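Local coordinates for HMG box-containing protein 1 (Homo sapiens, PDB 3QVE) that represses transcription by binding the promoters of target genes, acting in cell-cycle control and the Wnt pathway, and is represented here by its AXH domain, at residues Thr7-Phe12 with Leu18-Gly23; Trp106-Phe109 with Leu113-Val116. All coordinates share one frame; numbering follows the deposited sequence.

Interaction 1: Thr7-Phe12 with Leu18-Gly23; sequences TVWHCF and LCFHKG. With EDO (1,2-ethanediol), chain K.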
loop_
_atom_site.group_PDB
_atom_site.type_symbol
_atom_site.label_atom_id
_atom_site.label_comp_id
_atom_site.label_asym_id
_atom_site.label_seq_id
_atom_site.Cartn_x
_atom_site.Cartn_y
_atom_site.Cartn_z
ATOM N N THR A 7 5.806 -3.753 -8.364
ATOM C CA THR A 7 4.500 -3.434 -7.829
ATOM C C THR A 7 3.424 -3.897 -8.788
ATOM O O THR A 7 3.654 -3.959 -9.990
ATOM C CB THR A 7 4.380 -1.936 -7.616
ATOM O OG1 THR A 7 4.762 -1.268 -8.822
ATOM C CG2 THR A 7 5.301 -1.484 -6.476
ATOM N N VAL A 8 2.253 -4.225 -8.261
ATOM C CA VAL A 8 1.135 -4.641 -9.104
ATOM C C VAL A 8 0.236 -3.457 -9.450
ATOM O O VAL A 8 -0.154 -3.285 -10.583
ATOM C CB VAL A 8 0.303 -5.736 -8.397
ATOM C CG1 VAL A 8 -0.941 -6.128 -9.282
ATOM C CG2 VAL A 8 1.175 -6.947 -8.178
ATOM N N TRP A 9 -0.101 -2.651 -8.458
ATOM C CA TRP A 9 -0.970 -1.485 -8.635
ATOM C C TRP A 9 -0.604 -0.473 -7.547
ATOM O O TRP A 9 -0.473 -0.852 -6.374
ATOM C CB TRP A 9 -2.466 -1.856 -8.507
ATOM C CG TRP A 9 -3.281 -0.644 -8.523
ATOM C CD1 TRP A 9 -3.614 0.106 -9.646
ATOM C CD2 TRP A 9 -3.832 0.059 -7.397
ATOM N NE1 TRP A 9 -4.332 1.197 -9.268
ATOM C CE2 TRP A 9 -4.465 1.216 -7.905
ATOM C CE3 TRP A 9 -3.862 -0.180 -6.026
ATOM C CZ2 TRP A 9 -5.142 2.106 -7.095
ATOM C CZ3 TRP A 9 -4.535 0.730 -5.201
ATOM C CH2 TRP A 9 -5.159 1.852 -5.741
ATOM N N HIS A 10 -0.413 0.785 -7.935
ATOM C CA HIS A 10 0.052 1.835 -7.024
ATOM C C HIS A 10 1.363 1.334 -6.401
ATOM O O HIS A 10 2.170 0.755 -7.116
ATOM C CB HIS A 10 -1.010 2.161 -5.982
ATOM C CG HIS A 10 -0.814 3.458 -5.262
ATOM N ND1 HIS A 10 0.082 3.627 -4.214
ATOM C CD2 HIS A 10 -1.444 4.650 -5.414
ATOM C CE1 HIS A 10 -0.011 4.862 -3.768
ATOM N NE2 HIS A 10 -0.931 5.498 -4.472
ATOM N N CYS A 11 1.571 1.493 -5.092
ATOM C CA CYS A 11 2.802 0.999 -4.442
ATOM C C CYS A 11 2.694 -0.455 -3.958
ATOM O O CYS A 11 3.590 -0.953 -3.303
ATOM C CB CYS A 11 3.111 1.867 -3.220
ATOM S SG CYS A 11 1.949 1.736 -1.860
ATOM N N PHE A 12 1.595 -1.134 -4.258
ATOM C CA PHE A 12 1.272 -2.439 -3.663
ATOM C C PHE A 12 1.851 -3.659 -4.376
ATOM O O PHE A 12 1.752 -3.816 -5.601
ATOM C CB PHE A 12 -0.245 -2.555 -3.441
ATOM C CG PHE A 12 -0.749 -1.497 -2.512
ATOM C CD1 PHE A 12 -0.428 -1.544 -1.162
ATOM C CD2 PHE A 12 -1.505 -0.452 -2.977
ATOM C CE1 PHE A 12 -0.832 -0.576 -0.331
ATOM C CE2 PHE A 12 -1.972 0.507 -2.145
ATOM C CZ PHE A 12 -1.620 0.480 -0.822
ATOM N N LEU A 18 -7.213 -5.473 -1.603
ATOM C CA LEU A 18 -7.705 -4.103 -1.585
ATOM C C LEU A 18 -9.183 -4.068 -1.215
ATOM O O LEU A 18 -9.953 -4.927 -1.639
ATOM C CB LEU A 18 -7.611 -3.511 -2.981
ATOM C CG LEU A 18 -6.198 -3.521 -3.576
ATOM C CD1 LEU A 18 -6.288 -2.913 -4.955
ATOM C CD2 LEU A 18 -5.165 -2.806 -2.653
ATOM N N CYS A 19 -9.582 -3.049 -0.465
ATOM C CA CYS A 19 -10.998 -2.822 -0.168
ATOM C C CYS A 19 -11.280 -1.333 -0.191
ATOM O O CYS A 19 -11.015 -0.625 0.753
ATOM C CB CYS A 19 -11.358 -3.444 1.172
ATOM S SG CYS A 19 -13.172 -3.354 1.468
ATOM N N PHE A 20 -11.791 -0.858 -1.328
ATOM C CA PHE A 20 -12.121 0.529 -1.516
ATOM C C PHE A 20 -13.398 0.854 -0.743
ATOM O O PHE A 20 -14.363 0.099 -0.779
ATOM C CB PHE A 20 -12.322 0.817 -3.004
ATOM C CG PHE A 20 -11.064 0.826 -3.777
ATOM C CD1 PHE A 20 -10.323 2.000 -3.875
ATOM C CD2 PHE A 20 -10.571 -0.323 -4.366
ATOM C CE1 PHE A 20 -9.143 2.025 -4.561
ATOM C CE2 PHE A 20 -9.384 -0.299 -5.050
ATOM C CZ PHE A 20 -8.673 0.882 -5.167
ATOM N N HIS A 21 -13.396 1.944 -0.000
ATOM C CA HIS A 21 -14.579 2.286 0.779
ATOM C C HIS A 21 -15.674 2.910 -0.098
ATOM O O HIS A 21 -16.839 2.864 0.255
ATOM C CB HIS A 21 -14.218 3.257 1.921
ATOM C CG HIS A 21 -13.362 2.663 2.998
ATOM N ND1 HIS A 21 -13.412 3.104 4.304
ATOM C CD2 HIS A 21 -12.415 1.689 2.963
ATOM C CE1 HIS A 21 -12.551 2.411 5.033
ATOM N NE2 HIS A 21 -11.936 1.544 4.244
ATOM N N LYS A 22 -15.306 3.521 -1.227
ATOM C CA LYS A 22 -16.292 4.118 -2.124
ATOM C C LYS A 22 -16.188 3.484 -3.486
ATOM O O LYS A 22 -15.221 2.796 -3.796
ATOM C CB LYS A 22 -16.100 5.630 -2.268
ATOM C CG LYS A 22 -16.278 6.407 -0.946
ATOM C CD LYS A 22 -17.625 7.017 -0.738
ATOM C CE LYS A 22 -17.697 7.762 0.611
ATOM N NZ LYS A 22 -16.887 9.027 0.574
ATOM N N GLY A 23 -17.217 3.692 -4.295
ATOM C CA GLY A 23 -17.207 3.199 -5.676
ATOM C C GLY A 23 -18.054 1.965 -5.897
ATOM O O GLY A 23 -18.753 1.511 -5.003
HETATM C C1 EDO K . -20.939 6.200 -2.501
HETATM O O1 EDO K . -20.959 4.886 -1.912
HETATM C C2 EDO K . -20.164 6.027 -3.781
HETATM O O2 EDO K . -19.908 4.632 -3.775
#
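Trp9 meets Phe20 and Leu18 through the benzo side of its indole, a worked example of how a loop without regular structure can be packed onto a strand by aromatic and aliphatic side chains. The aromatic part is an offset edge-to-face pair in which Phe20 turns its edge toward the face of the indole. The centroids of the Phe20 ring and the six-membered ring of Trp9 are 5.8 Å apart and the planes are inclined at 67°. The closest atoms are Phe20 CZ and Trp9 CH2, at 3.7 Å. Trp9 can reach this far because its CG stands anti to the backbone N (chi1 173°), sending the indole out from the loop to meet a phenylalanine that comes from the opposite direction.

The aliphatic part belongs to Leu18, whose two methyl branches divide the work. CD1 lies 3.8 Å from Trp9 CE3, while CD2 reaches only loosely toward Phe12, 4.4 Å from its CD2.

Backbone hydrogen bonds shape the loop that presents these rings. A type II' turn from Trp9 to Phe12 is closed by Phe12 N to Trp9 O (3.0 Å). Val8 N bonds to Phe12 O, and with Val8 and Trp9 both facing Phe12 the geometry is that of a classic beta bulge.

The contact is buried. Helix 31-37 adds Phe34, which touches Trp9, Leu18 and Phe20, and strand 89-94, next to strand 17-20 in the antiparallel sheet, supplies Leu89 and Val91.

Interaction 2: Trp106-Phe109 with Leu113-Val116; sequences WSSF and LTVV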
loop_
_atom_site.group_PDB
_atom_site.type_symbol
_atom_site.label_atom_id
_atom_site.label_comp_id
_atom_site.label_asym_id
_atom_site.label_seq_id
_atom_site.Cartn_x
_atom_site.Cartn_y
_atom_site.Cartn_z
ATOM N N TRP A 106 12.357 4.914 2.347
ATOM C CA TRP A 106 11.852 3.558 2.485
ATOM C C TRP A 106 11.520 3.272 3.961
ATOM O O TRP A 106 12.325 3.508 4.859
ATOM C CB TRP A 106 12.850 2.545 1.928
ATOM C CG TRP A 106 12.874 2.476 0.448
ATOM C CD1 TRP A 106 13.904 2.831 -0.357
ATOM C CD2 TRP A 106 11.815 2.056 -0.412
ATOM N NE1 TRP A 106 13.573 2.638 -1.663
ATOM C CE2 TRP A 106 12.296 2.159 -1.735
ATOM C CE3 TRP A 106 10.503 1.589 -0.193
ATOM C CZ2 TRP A 106 11.523 1.817 -2.848
ATOM C CZ3 TRP A 106 9.743 1.215 -1.287
ATOM C CH2 TRP A 106 10.252 1.363 -2.612
ATOM N N SER A 107 10.336 2.720 4.181
ATOM C CA SER A 107 9.824 2.476 5.518
ATOM C C SER A 107 9.027 1.167 5.536
ATOM O O SER A 107 8.549 0.711 4.508
ATOM C CB SER A 107 8.908 3.652 5.946
ATOM O OG SER A 107 9.532 4.917 5.691
ATOM N N SER A 108 8.849 0.584 6.720
ATOM C CA SER A 108 8.186 -0.700 6.857
ATOM C C SER A 108 7.675 -0.798 8.271
ATOM O O SER A 108 8.161 -0.130 9.168
ATOM C CB SER A 108 9.228 -1.806 6.606
ATOM O OG SER A 108 8.802 -3.081 7.021
ATOM N N PHE A 109 6.679 -1.631 8.485
ATOM C CA PHE A 109 6.263 -1.952 9.859
ATOM C C PHE A 109 7.247 -2.925 10.474
ATOM O O PHE A 109 7.305 -3.017 11.712
ATOM C CB PHE A 109 4.830 -2.556 9.859
ATOM C CG PHE A 109 3.767 -1.550 9.544
ATOM C CD1 PHE A 109 3.211 -0.797 10.554
ATOM C CD2 PHE A 109 3.396 -1.278 8.228
ATOM C CE1 PHE A 109 2.259 0.182 10.253
ATOM C CE2 PHE A 109 2.450 -0.307 7.936
ATOM C CZ PHE A 109 1.897 0.418 8.968
ATOM N N LEU A 113 12.279 -7.717 8.509
ATOM C CA LEU A 113 11.629 -8.638 7.573
ATOM C C LEU A 113 11.691 -8.097 6.165
ATOM O O LEU A 113 11.883 -8.843 5.219
ATOM C CB LEU A 113 10.186 -8.882 7.979
ATOM C CG LEU A 113 9.949 -9.604 9.311
ATOM C CD1 LEU A 113 8.424 -9.818 9.502
ATOM C CD2 LEU A 113 10.733 -10.954 9.380
ATOM N N THR A 114 11.580 -6.787 6.008
ATOM C CA THR A 114 11.755 -6.162 4.661
ATOM C C THR A 114 13.158 -6.312 4.080
ATOM O O THR A 114 13.330 -6.525 2.836
ATOM C CB THR A 114 11.322 -4.655 4.665
ATOM O OG1 THR A 114 9.965 -4.576 5.099
ATOM C CG2 THR A 114 11.446 -4.017 3.290
ATOM N N VAL A 115 14.167 -6.206 4.941
ATOM C CA VAL A 115 15.565 -6.478 4.510
ATOM C C VAL A 115 15.701 -7.870 3.935
ATOM O O VAL A 115 16.241 -8.055 2.855
ATOM C CB VAL A 115 16.570 -6.297 5.660
ATOM C CG1 VAL A 115 17.942 -6.883 5.302
ATOM C CG2 VAL A 115 16.666 -4.775 6.067
ATOM N N VAL A 116 15.179 -8.857 4.637
ATOM C CA VAL A 116 15.306 -10.227 4.167
ATOM C C VAL A 116 14.569 -10.457 2.865
ATOM O O VAL A 116 15.103 -11.110 1.984
ATOM C CB VAL A 116 14.817 -11.265 5.219
ATOM C CG1 VAL A 116 14.634 -12.704 4.595
ATOM C CG2 VAL A 116 15.819 -11.316 6.312
#
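Ser108 and Thr114 meet through their hydroxyl groups, and this one short bond shows how a strand and the helix that follows it can be joined by polar rather than apolar atoms. The side chain of Ser108 is best followed outward. Its CB points toward the helix and already lies 3.2 Å from Thr114 OG1. One atom further on, OG donates a hydrogen bond to the same Thr114 OG1 over 2.7 Å. The angle at Ser108 OG, from its own CB to Thr114 OG1, is about 99°, so the oxygen of the threonine sits to the side of the C-O bond instead of beyond its end, which explains why CB is drawn so close. With OG anti to the backbone N (chi1 166°), the serine hydroxyl reaches both the helix and the chain just ahead of it: OG also accepts a hydrogen bond from Tyr110 N, the geometry of an ST turn.

On the far side, Thr114 OG1 passes the interaction on to Asp96 O. The result is a relay in which two buried hydroxyls each have a donor and an acceptor, running from the amide of Tyr110 to the carbonyl of Asp96. Replacing Ser108 by an alanine removes the hydroxyl, which would probably leave Thr114 OG1 without its incoming donor and the Tyr110 amide without this acceptor, with the threonine hydroxyl freer to turn.

Strand 105-108, helix 111-118 and strand 123-124 form a beta-alpha-beta unit, and the bond ties the end of its first strand to its helix. Pro98, at the start of strand 98-101, and Cys122, just before the parallel strand 123-124, pack beside Thr114.

Both contacts are buried, yet they follow different rules. Interaction 1 lies nearer the middle of the chain, its centre about 7 Å from the chain's centre against about 13 Å for interaction 2, and relies on rings and methyl groups. Interaction 2 rests on a single bond between hydroxyls and covers roughly half the area, 72 Å² against 152 Å². They hold different elements: residues 7-12 and 18-23 join a loop to the six-stranded antiparallel sheet, whereas residues 106-109 and 113-116 join a strand of the smaller mixed sheet to its crossover helix. The two lie on opposite sides of the chain's centre and do not touch, although both belong to the same AXH domain.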